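Local coordinates for protein probable manganase-dependent inorganic pyrophosphatase (Clostridium perfringens, PDB 3L2B) that probably hydrolyses inorganic pyrophosphate to phosphate with manganese, its regulatory region binding the activator diadenosine tetraphosphate and the inhibitor AMP, at residues A[193-205]-A[211-225]. Residues are numbered along the deposited sequence; the frame is centred on the assembly and turned at random.
Sequences KDNLVAVSTDDLV and TMSETRYSNYPVIDE. With B4P (bis(adenosine)-5'-tetraphosphate), chain C.
Val199 lies opposite Val222 and bonds through its backbone to the residues flanking it, Pro221 and Ile223. Its N gives a hydrogen bond to Pro221 O (2.9 Å, 170° at the hydrogen), and its O accepts one from Ile223 N (2.8 Å). Thr201 N then bonds Ile223 O. Ser200 N turns instead to Asp203 OD2, which it meets from above the carboxylate plane. Val199 CG2 touches Val222 CG2 on one face of the sheet; on the other, Ser200 OG lies against Ile223 CG1. This is the parallel pairing of a beta-alpha-beta unit in a CBS domain, with helix 205-215 as the crossover. Where the pairing ends, the adenine of diadenosine tetraphosphate takes over as partner. Val197 N donates to N1A (3.0 Å, 174°), and Val197 O accepts from N6A. Asn219 O is a second, weak acceptor for N6A. The adenine lies over one face of the Tyr217 ring, with C5A 3.3 Å above the ring plane and offset toward its rim, while Val197 CG2 sits at the ring edge. Val197 CG1, anti to the backbone N, reaches Tyr220 CE1 (3.8 Å). Tyr220 OH donates to Thr215 OG1 (2.7 Å), which donates to Thr211 O. Ser218 N bonds phosphate oxygen O2A and Ser218 OG bonds O1B; Ser55 and Ser57 of both subunits also bind the ligand.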
ATOM      1  N   LYS A 193      16.731   7.389  -4.997  1.00 53.86           N
ATOM      2  CA  LYS A 193      17.617   8.541  -5.254  1.00 56.04           C
ATOM      3  C   LYS A 193      19.055   8.074  -5.329  1.00 58.00           C
ATOM      4  O   LYS A 193      19.726   8.184  -6.357  1.00 59.23           O
ATOM      5  CB  LYS A 193      17.496   9.585  -4.145  1.00 57.07           C
ATOM      6  CG  LYS A 193      16.159  10.309  -4.115  1.00 58.56           C
ATOM      7  CD  LYS A 193      15.934  11.065  -2.821  1.00 60.72           C
ATOM      8  CE  LYS A 193      15.417  10.134  -1.691  1.00 62.67           C
ATOM      9  NZ  LYS A 193      14.000   9.584  -1.883  1.00 59.75           N
ATOM     10  N   ASP A 194      19.500   7.493  -4.234  1.00 59.54           N
ATOM     11  CA  ASP A 194      20.874   7.028  -4.104  1.00 61.40           C
ATOM     12  C   ASP A 194      21.103   5.766  -4.911  1.00 61.38           C
ATOM     13  O   ASP A 194      20.238   4.887  -4.984  1.00 61.01           O
ATOM     14  CB  ASP A 194      21.179   6.776  -2.634  1.00 62.84           C
ATOM     15  CG  ASP A 194      20.968   8.019  -1.796  1.00 65.37           C
ATOM     16  OD1 ASP A 194      21.658   9.029  -2.081  1.00 68.66           O
ATOM     17  OD2 ASP A 194      20.098   8.000  -0.897  1.00 66.59           O
ATOM     18  N   ASN A 195      22.266   5.699  -5.539  1.00 61.74           N
ATOM     19  CA  ASN A 195      22.669   4.517  -6.309  1.00 62.17           C
ATOM     20  C   ASN A 195      21.701   4.197  -7.469  1.00 60.21           C
ATOM     21  O   ASN A 195      21.562   3.057  -7.910  1.00 60.53           O
ATOM     22  CB  ASN A 195      22.842   3.310  -5.369  1.00 63.44           C
ATOM     23  CG  ASN A 195      23.473   3.703  -4.007  1.00 65.75           C
ATOM     24  OD1 ASN A 195      22.810   3.660  -2.970  1.00 66.76           O
ATOM     25  ND2 ASN A 195      24.734   4.113  -4.028  1.00 67.42           N
ATOM     26  N   LEU A 196      21.022   5.231  -7.938  1.00 58.19           N
ATOM     27  CA  LEU A 196      20.287   5.149  -9.193  1.00 56.36           C
ATOM     28  C   LEU A 196      21.347   5.044 -10.252  1.00 55.53           C
ATOM     29  O   LEU A 196      22.330   5.777 -10.226  1.00 56.65           O
ATOM     30  CB  LEU A 196      19.400   6.382  -9.417  1.00 55.28           C
ATOM     31  CG  LEU A 196      18.582   6.428 -10.705  1.00 54.84           C
ATOM     32  CD1 LEU A 196      17.787   5.142 -10.973  1.00 56.52           C
ATOM     33  CD2 LEU A 196      17.643   7.598 -10.664  1.00 54.24           C
ATOM     34  N   VAL A 197      21.188   4.083 -11.139  1.00 53.85           N
ATOM     35  CA  VAL A 197      22.143   3.901 -12.220  1.00 53.07           C
ATOM     36  C   VAL A 197      21.532   4.407 -13.515  1.00 51.67           C
ATOM     37  O   VAL A 197      20.531   3.887 -13.996  1.00 50.68           O
ATOM     38  CB  VAL A 197      22.566   2.423 -12.350  1.00 53.77           C
ATOM     39  CG1 VAL A 197      23.583   2.255 -13.463  1.00 53.77           C
ATOM     40  CG2 VAL A 197      23.115   1.902 -11.003  1.00 53.87           C
ATOM     41  N   ALA A 198      22.146   5.463 -14.044  1.00 51.40           N
ATOM     42  CA  ALA A 198      21.728   6.102 -15.286  1.00 50.08           C
ATOM     43  C   ALA A 198      22.836   5.983 -16.289  1.00 50.60           C
ATOM     44  O   ALA A 198      23.979   5.774 -15.932  1.00 52.05           O
ATOM     45  CB  ALA A 198      21.435   7.556 -15.041  1.00 49.70           C
ATOM     46  N   VAL A 199      22.485   6.140 -17.553  1.00 49.79           N
ATOM     47  CA  VAL A 199      23.466   6.200 -18.618  1.00 49.67           C
ATOM     48  C   VAL A 199      23.317   7.512 -19.384  1.00 49.57           C
ATOM     49  O   VAL A 199      22.258   8.135 -19.389  1.00 48.73           O
ATOM     50  CB  VAL A 199      23.357   4.988 -19.563  1.00 49.59           C
ATOM     51  CG1 VAL A 199      23.424   3.707 -18.774  1.00 49.48           C
ATOM     52  CG2 VAL A 199      22.087   5.027 -20.359  1.00 49.26           C
ATOM     53  N   SER A 200      24.407   7.953 -19.985  1.00 50.11           N
ATOM     54  CA  SER A 200      24.395   9.175 -20.804  1.00 51.21           C
ATOM     55  C   SER A 200      24.328   8.859 -22.292  1.00 50.70           C
ATOM     56  O   SER A 200      24.910   7.899 -22.758  1.00 49.92           O
ATOM     57  CB  SER A 200      25.633  10.053 -20.531  1.00 52.05           C
ATOM     58  OG  SER A 200      25.642  10.535 -19.196  1.00 54.45           O
ATOM     59  N   THR A 201      23.618   9.705 -23.023  1.00 51.63           N
ATOM     60  CA  THR A 201      23.540   9.615 -24.487  1.00 52.39           C
ATOM     61  C   THR A 201      24.908   9.402 -25.136  1.00 54.14           C
ATOM     62  O   THR A 201      25.046   8.685 -26.131  1.00 53.51           O
ATOM     63  CB  THR A 201      22.947  10.900 -25.105  1.00 53.05           C
ATOM     64  OG1 THR A 201      23.574  12.032 -24.511  1.00 53.19           O
ATOM     65  CG2 THR A 201      21.441  10.998 -24.901  1.00 51.81           C
ATOM     66  N   ASP A 202      25.932  10.045 -24.591  1.00 56.09           N
ATOM     67  CA  ASP A 202      27.251   9.960 -25.226  1.00 58.04           C
ATOM     68  C   ASP A 202      28.117   8.847 -24.642  1.00 58.41           C
ATOM     69  O   ASP A 202      29.246   8.647 -25.079  1.00 58.94           O
ATOM     70  CB  ASP A 202      27.968  11.324 -25.285  1.00 59.93           C
ATOM     71  CG  ASP A 202      28.137  11.974 -23.941  1.00 62.84           C
ATOM     72  OD1 ASP A 202      27.623  11.445 -22.928  1.00 67.53           O
ATOM     73  OD2 ASP A 202      28.787  13.042 -23.897  1.00 69.26           O
ATOM     74  N   ASP A 203      27.571   8.090 -23.697  1.00 58.09           N
ATOM     75  CA  ASP A 203      28.251   6.880 -23.217  1.00 58.95           C
ATOM     76  C   ASP A 203      28.375   5.884 -24.380  1.00 59.48           C
ATOM     77  O   ASP A 203      27.489   5.776 -25.219  1.00 58.87           O
ATOM     78  CB  ASP A 203      27.481   6.186 -22.074  1.00 58.39           C
ATOM     79  CG  ASP A 203      27.556   6.932 -20.744  1.00 58.95           C
ATOM     80  OD1 ASP A 203      28.253   7.961 -20.654  1.00 59.37           O
ATOM     81  OD2 ASP A 203      26.902   6.471 -19.775  1.00 57.43           O
ATOM     82  N   LEU A 204      29.466   5.137 -24.401  1.00 60.74           N
ATOM     83  CA  LEU A 204      29.665   4.117 -25.434  1.00 61.64           C
ATOM     84  C   LEU A 204      28.915   2.840 -25.067  1.00 61.89           C
ATOM     85  O   LEU A 204      28.855   2.445 -23.904  1.00 61.83           O
ATOM     86  CB  LEU A 204      31.161   3.870 -25.677  1.00 62.87           C
ATOM     87  CG  LEU A 204      31.925   5.148 -26.097  1.00 63.45           C
ATOM     88  CD1 LEU A 204      33.429   4.902 -26.180  1.00 65.31           C
ATOM     89  CD2 LEU A 204      31.399   5.709 -27.424  1.00 62.86           C
ATOM     90  N   VAL A 205      28.307   2.222 -26.070  1.00 62.44           N
ATOM     91  CA  VAL A 205      27.443   1.081 -25.829  1.00 63.42           C
ATOM     92  C   VAL A 205      28.260  -0.038 -25.216  1.00 65.53           C
ATOM     93  O   VAL A 205      27.808  -0.735 -24.316  1.00 65.84           O
ATOM     94  CB  VAL A 205      26.727   0.605 -27.102  1.00 63.40           C
ATOM     95  CG1 VAL A 205      26.213  -0.824 -26.931  1.00 63.60           C
ATOM     96  CG2 VAL A 205      25.597   1.559 -27.426  1.00 62.68           C
ATOM     97  N   THR A 211      28.379  -2.094 -17.401  1.00 76.78           N
ATOM     98  CA  THR A 211      27.543  -1.478 -16.352  1.00 75.88           C
ATOM     99  C   THR A 211      26.239  -2.238 -16.131  1.00 75.15           C
ATOM    100  O   THR A 211      25.790  -2.410 -14.998  1.00 75.21           O
ATOM    101  CB  THR A 211      27.189  -0.000 -16.692  1.00 74.74           C
ATOM    102  OG1 THR A 211      28.360   0.690 -17.147  1.00 75.15           O
ATOM    103  CG2 THR A 211      26.629   0.703 -15.479  1.00 74.36           C
ATOM    104  N   MET A 212      25.646  -2.683 -17.232  1.00 74.43           N
ATOM    105  CA  MET A 212      24.387  -3.440 -17.202  1.00 74.32           C
ATOM    106  C   MET A 212      24.570  -4.849 -16.634  1.00 75.71           C
ATOM    107  O   MET A 212      23.641  -5.421 -16.052  1.00 76.13           O
ATOM    108  CB  MET A 212      23.745  -3.537 -18.594  1.00 73.90           C
ATOM    109  CG  MET A 212      23.007  -2.290 -19.019  1.00 72.68           C
ATOM    110  SD  MET A 212      22.165  -2.546 -20.583  1.00 73.60           S
ATOM    111  CE  MET A 212      21.119  -1.090 -20.652  1.00 72.16           C
ATOM    112  N   SER A 213      25.763  -5.407 -16.818  1.00 76.64           N
ATOM    113  CA  SER A 213      26.080  -6.741 -16.287  1.00 78.23           C
ATOM    114  C   SER A 213      26.421  -6.681 -14.798  1.00 78.59           C
ATOM    115  O   SER A 213      26.153  -7.624 -14.050  1.00 80.02           O
ATOM    116  CB  SER A 213      27.231  -7.387 -17.046  1.00 79.28           C
ATOM    117  OG  SER A 213      27.557  -8.616 -16.428  1.00 82.09           O
ATOM    118  N   GLU A 214      26.989  -5.553 -14.380  1.00 77.28           N
ATOM    119  CA  GLU A 214      27.311  -5.316 -12.966  1.00 77.30           C
ATOM    120  C   GLU A 214      26.067  -5.146 -12.080  1.00 75.21           C
ATOM    121  O   GLU A 214      26.135  -5.382 -10.871  1.00 76.23           O
ATOM    122  CB  GLU A 214      28.222  -4.088 -12.807  1.00 77.58           C
ATOM    123  CG  GLU A 214      29.634  -4.268 -13.408  1.00 80.52           C
ATOM    124  CD  GLU A 214      30.547  -3.047 -13.207  1.00 82.78           C
ATOM    125  OE1 GLU A 214      31.536  -2.902 -13.968  1.00 85.76           O
ATOM    126  OE2 GLU A 214      30.284  -2.240 -12.285  1.00 83.91           O
ATOM    127  N   THR A 215      24.941  -4.751 -12.683  1.00 71.72           N
ATOM    128  CA  THR A 215      23.742  -4.341 -11.929  1.00 69.26           C
ATOM    129  C   THR A 215      22.415  -5.037 -12.290  1.00 67.65           C
ATOM    130  O   THR A 215      21.458  -4.992 -11.523  1.00 67.50           O
ATOM    131  CB  THR A 215      23.524  -2.799 -12.050  1.00 68.04           C
ATOM    132  OG1 THR A 215      23.332  -2.436 -13.426  1.00 65.92           O
ATOM    133  CG2 THR A 215      24.724  -2.022 -11.481  1.00 68.30           C
ATOM    134  N   ARG A 216      22.338  -5.637 -13.465  1.00 66.24           N
ATOM    135  CA  ARG A 216      21.149  -6.426 -13.878  1.00 65.38           C
ATOM    136  C   ARG A 216      19.742  -5.808 -13.647  1.00 62.40           C
ATOM    137  O   ARG A 216      18.765  -6.535 -13.487  1.00 62.41           O
ATOM    138  CB  ARG A 216      21.195  -7.826 -13.240  1.00 67.53           C
ATOM    139  CG  ARG A 216      22.224  -8.788 -13.860  1.00 70.62           C
ATOM    140  CD  ARG A 216      22.136 -10.171 -13.198  1.00 75.08           C
ATOM    141  NE  ARG A 216      23.099 -11.132 -13.741  1.00 78.22           N
ATOM    142  CZ  ARG A 216      23.172 -12.415 -13.378  1.00 81.32           C
ATOM    143  NH1 ARG A 216      22.335 -12.910 -12.469  1.00 82.45           N
ATOM    144  NH2 ARG A 216      24.087 -13.209 -13.924  1.00 82.87           N
ATOM    145  N   TYR A 217      19.629  -4.478 -13.657  1.00 58.96           N
ATOM    146  CA  TYR A 217      18.296  -3.846 -13.755  1.00 55.51           C
ATOM    147  C   TYR A 217      17.806  -4.025 -15.162  1.00 54.38           C
ATOM    148  O   TYR A 217      18.597  -4.167 -16.089  1.00 53.88           O
ATOM    149  CB  TYR A 217      18.306  -2.353 -13.402  1.00 54.18           C
ATOM    150  CG  TYR A 217      18.789  -2.067 -12.006  1.00 51.59           C
ATOM    151  CD1 TYR A 217      18.122  -2.574 -10.892  1.00 50.82           C
ATOM    152  CD2 TYR A 217      19.921  -1.304 -11.797  1.00 49.94           C
ATOM    153  CE1 TYR A 217      18.578  -2.308  -9.595  1.00 50.64           C
ATOM    154  CE2 TYR A 217      20.384  -1.038 -10.517  1.00 50.80           C
ATOM    155  CZ  TYR A 217      19.717  -1.550  -9.420  1.00 50.89           C
ATOM    156  OH  TYR A 217      20.189  -1.260  -8.164  1.00 50.47           O
ATOM    157  N   SER A 218      16.495  -4.001 -15.334  1.00 53.07           N
ATOM    158  CA  SER A 218      15.918  -4.236 -16.649  1.00 53.53           C
ATOM    159  C   SER A 218      15.841  -2.954 -17.523  1.00 51.93           C
ATOM    160  O   SER A 218      15.839  -3.030 -18.744  1.00 52.13           O
ATOM    161  CB  SER A 218      14.558  -4.914 -16.506  1.00 54.19           C
ATOM    162  OG  SER A 218      13.571  -3.977 -16.185  1.00 57.33           O
ATOM    163  N   ASN A 219      15.845  -1.787 -16.889  1.00 50.13           N
ATOM    164  CA  ASN A 219      15.799  -0.501 -17.610  1.00 49.11           C
ATOM    165  C   ASN A 219      16.632   0.592 -16.925  1.00 48.25           C
ATOM    166  O   ASN A 219      16.740   0.636 -15.691  1.00 48.13           O
ATOM    167  CB  ASN A 219      14.359   0.002 -17.758  1.00 48.75           C
ATOM    168  CG  ASN A 219      13.508  -0.889 -18.627  1.00 50.77           C
ATOM    169  OD1 ASN A 219      13.725  -1.003 -19.848  1.00 51.86           O
ATOM    170  ND2 ASN A 219      12.524  -1.551 -18.002  1.00 50.90           N
ATOM    171  N   TYR A 220      17.217   1.455 -17.743  1.00 47.57           N
ATOM    172  CA  TYR A 220      18.113   2.514 -17.275  1.00 47.54           C
ATOM    173  C   TYR A 220      17.753   3.911 -17.821  1.00 46.74           C
ATOM    174  O   TYR A 220      17.588   4.105 -19.018  1.00 46.93           O
ATOM    175  CB  TYR A 220      19.559   2.163 -17.641  1.00 48.11           C
ATOM    176  CG  TYR A 220      20.063   0.880 -17.008  1.00 49.66           C
ATOM    177  CD1 TYR A 220      20.878   0.906 -15.887  1.00 50.22           C
ATOM    178  CD2 TYR A 220      19.728  -0.359 -17.548  1.00 52.21           C
ATOM    179  CE1 TYR A 220      21.345  -0.263 -15.323  1.00 52.39           C
ATOM    180  CE2 TYR A 220      20.177  -1.536 -16.983  1.00 53.44           C
ATOM    181  CZ  TYR A 220      20.989  -1.490 -15.871  1.00 54.20           C
ATOM    182  OH  TYR A 220      21.419  -2.674 -15.309  1.00 55.11           O
ATOM    183  N   PRO A 221      17.618   4.895 -16.937  1.00 46.59           N
ATOM    184  CA  PRO A 221      17.307   6.202 -17.508  1.00 46.31           C
ATOM    185  C   PRO A 221      18.480   6.772 -18.282  1.00 46.77           C
ATOM    186  O   PRO A 221      19.630   6.554 -17.939  1.00 47.49           O
ATOM    187  CB  PRO A 221      16.952   7.051 -16.290  1.00 46.29           C
ATOM    188  CG  PRO A 221      17.404   6.241 -15.072  1.00 46.37           C
ATOM    189  CD  PRO A 221      17.368   4.829 -15.487  1.00 46.36           C
ATOM    190  N   VAL A 222      18.156   7.442 -19.367  1.00 47.36           N
ATOM    191  CA  VAL A 222      19.145   8.032 -20.252  1.00 48.14           C
ATOM    192  C   VAL A 222      19.094   9.531 -20.098  1.00 49.67           C
ATOM    193  O   VAL A 222      18.027  10.146 -20.214  1.00 49.42           O
ATOM    194  CB  VAL A 222      18.856   7.688 -21.715  1.00 48.25           C
ATOM    195  CG1 VAL A 222      19.796   8.447 -22.627  1.00 46.36           C
ATOM    196  CG2 VAL A 222      18.935   6.145 -21.920  1.00 46.47           C
ATOM    197  N   ILE A 223      20.256  10.098 -19.802  1.00 51.54           N
ATOM    198  CA  ILE A 223      20.414  11.544 -19.678  1.00 53.44           C
ATOM    199  C   ILE A 223      21.336  12.033 -20.812  1.00 55.60           C
ATOM    200  O   ILE A 223      22.206  11.311 -21.277  1.00 55.20           O
ATOM    201  CB  ILE A 223      20.974  11.981 -18.272  1.00 54.24           C
ATOM    202  CG1 ILE A 223      22.397  11.451 -18.037  1.00 55.03           C
ATOM    203  CG2 ILE A 223      20.052  11.527 -17.125  1.00 51.68           C
ATOM    204  CD1 ILE A 223      22.976  11.832 -16.642  1.00 55.72           C
ATOM    205  N   ASP A 224      21.123  13.256 -21.278  1.00 57.83           N
ATOM    206  CA  ASP A 224      21.958  13.777 -22.356  1.00 60.28           C
ATOM    207  C   ASP A 224      23.250  14.412 -21.833  1.00 62.77           C
ATOM    208  O   ASP A 224      23.578  14.325 -20.632  1.00 62.91           O
ATOM    209  CB  ASP A 224      21.176  14.725 -23.292  1.00 61.09           C
ATOM    210  CG  ASP A 224      20.836  16.056 -22.653  1.00 61.36           C
ATOM    211  OD1 ASP A 224      21.460  16.423 -21.637  1.00 60.46           O
ATOM    212  OD2 ASP A 224      19.903  16.713 -23.153  1.00 63.33           O
ATOM    213  N   GLU A 225      23.972  15.041 -22.762  1.00 65.75           N
ATOM    214  CA  GLU A 225      25.308  15.603 -22.508  1.00 67.89           C
ATOM    215  C   GLU A 225      25.240  16.896 -21.699  1.00 69.25           C
ATOM    216  O   GLU A 225      26.269  17.489 -21.356  1.00 70.64           O
ATOM    217  CB  GLU A 225      26.067  15.834 -23.823  1.00 69.28           C
ATOM    218  CG  GLU A 225      25.561  17.022 -24.689  1.00 72.73           C
ATOM    219  CD  GLU A 225      24.326  16.692 -25.554  1.00 74.64           C
ATOM    220  OE1 GLU A 225      24.032  15.488 -25.785  1.00 73.65           O
ATOM    221  OE2 GLU A 225      23.648  17.656 -25.991  1.00 75.92           O
TER
HETATM  222  PA  B4P C   1      14.571  -4.484 -11.821  1.00 52.58           P
HETATM  223  O1A B4P C   1      15.544  -5.508 -11.432  1.00 56.52           O
HETATM  224  O2A B4P C   1      14.980  -3.637 -13.107  1.00 59.37           O
HETATM  225  O3A B4P C   1      13.182  -5.238 -11.923  1.00 53.06           O
HETATM  226  PB  B4P C   1      11.858  -4.802 -12.701  1.00 52.62           P
HETATM  227  O1B B4P C   1      12.042  -4.901 -14.158  1.00 55.51           O
HETATM  228  O2B B4P C   1      11.357  -3.378 -12.197  1.00 55.97           O
HETATM  229  O3B B4P C   1      10.874  -5.937 -12.141  1.00 54.03           O
HETATM  230  PG  B4P C   1      10.712  -7.365 -12.851  1.00 56.15           P
HETATM  231  O1G B4P C   1      12.058  -7.853 -13.231  1.00 57.40           O
HETATM  232  O2G B4P C   1       9.839  -8.371 -11.989  1.00 55.77           O
HETATM  233  O3G B4P C   1       9.802  -7.045 -14.128  1.00 58.28           O
HETATM  234  PD  B4P C   1       9.245  -8.255 -15.034  1.00 56.92           P
HETATM  235  O1D B4P C   1       9.048  -7.791 -16.417  1.00 54.44           O
HETATM  236  O2D B4P C   1      10.210  -9.534 -14.910  1.00 56.97           O
HETATM  237  O5E B4P C   1      14.482  -3.445 -10.616  1.00 53.12           O
HETATM  238  C5E B4P C   1      13.841  -3.824  -9.395  1.00 51.19           C
HETATM  239  C4E B4P C   1      13.693  -2.562  -8.555  1.00 49.11           C
HETATM  240  O4E B4P C   1      14.955  -1.918  -8.440  1.00 49.03           O
HETATM  241  C3E B4P C   1      12.789  -1.559  -9.234  1.00 48.41           C
HETATM  242  O3E B4P C   1      11.504  -1.643  -8.679  1.00 43.33           O
HETATM  243  C2E B4P C   1      13.428  -0.214  -9.006  1.00 49.70           C
HETATM  244  O2E B4P C   1      12.924   0.380  -7.825  1.00 50.57           O
HETATM  245  C1E B4P C   1      14.890  -0.510  -8.798  1.00 50.03           C
HETATM  246  N9A B4P C   1      15.601  -0.125 -10.045  1.00 48.22           N
HETATM  247  C8A B4P C   1      15.227  -0.437 -11.312  1.00 48.60           C
HETATM  248  N7A B4P C   1      16.090   0.096 -12.227  1.00 48.47           N
HETATM  249  C5A B4P C   1      17.038   0.757 -11.551  1.00 48.14           C
HETATM  250  C6A B4P C   1      18.229   1.537 -11.888  1.00 49.87           C
HETATM  251  N6A B4P C   1      18.607   1.709 -13.157  1.00 50.40           N
HETATM  252  N1A B4P C   1      18.944   2.091 -10.883  1.00 54.24           N
HETATM  253  C2A B4P C   1      18.588   1.917  -9.597  1.00 51.64           C
HETATM  254  N3A B4P C   1      17.508   1.227  -9.225  1.00 51.24           N
HETATM  255  C4A B4P C   1      16.698   0.629 -10.120  1.00 49.57           C
HETATM  256  O5F B4P C   1       7.852  -8.540 -14.327  1.00 57.01           O
HETATM  257  C5F B4P C   1       6.894  -7.499 -14.254  1.00 55.75           C
HETATM  258  C4F B4P C   1       5.693  -8.026 -13.514  1.00 50.65           C
HETATM  259  O4F B4P C   1       5.079  -9.056 -14.297  1.00 50.59           O
HETATM  260  C3F B4P C   1       6.099  -8.626 -12.188  1.00 51.10           C
HETATM  261  O3F B4P C   1       5.863  -7.703 -11.122  1.00 51.56           O
HETATM  262  C2F B4P C   1       5.214  -9.857 -12.064  1.00 49.63           C
HETATM  263  O2F B4P C   1       4.051  -9.445 -11.377  1.00 48.76           O
HETATM  264  C1F B4P C   1       4.889 -10.238 -13.510  1.00 49.74           C
HETATM  265  N9B B4P C   1       5.778 -11.360 -13.876  1.00 49.41           N
HETATM  266  C8B B4P C   1       7.084 -11.504 -13.578  1.00 49.32           C
HETATM  267  N7B B4P C   1       7.549 -12.689 -14.045  1.00 49.03           N
HETATM  268  C5B B4P C   1       6.539 -13.327 -14.645  1.00 50.11           C
HETATM  269  C6B B4P C   1       6.355 -14.616 -15.337  1.00 49.87           C
HETATM  270  N6B B4P C   1       7.380 -15.477 -15.487  1.00 49.87           N
HETATM  271  N1B B4P C   1       5.136 -14.901 -15.812  1.00 51.41           N
HETATM  272  C2B B4P C   1       4.104 -14.058 -15.676  1.00 53.18           C
HETATM  273  N3B B4P C   1       4.193 -12.877 -15.046  1.00 52.25           N
HETATM  274  C4B B4P C   1       5.370 -12.458 -14.519  1.00 51.57           C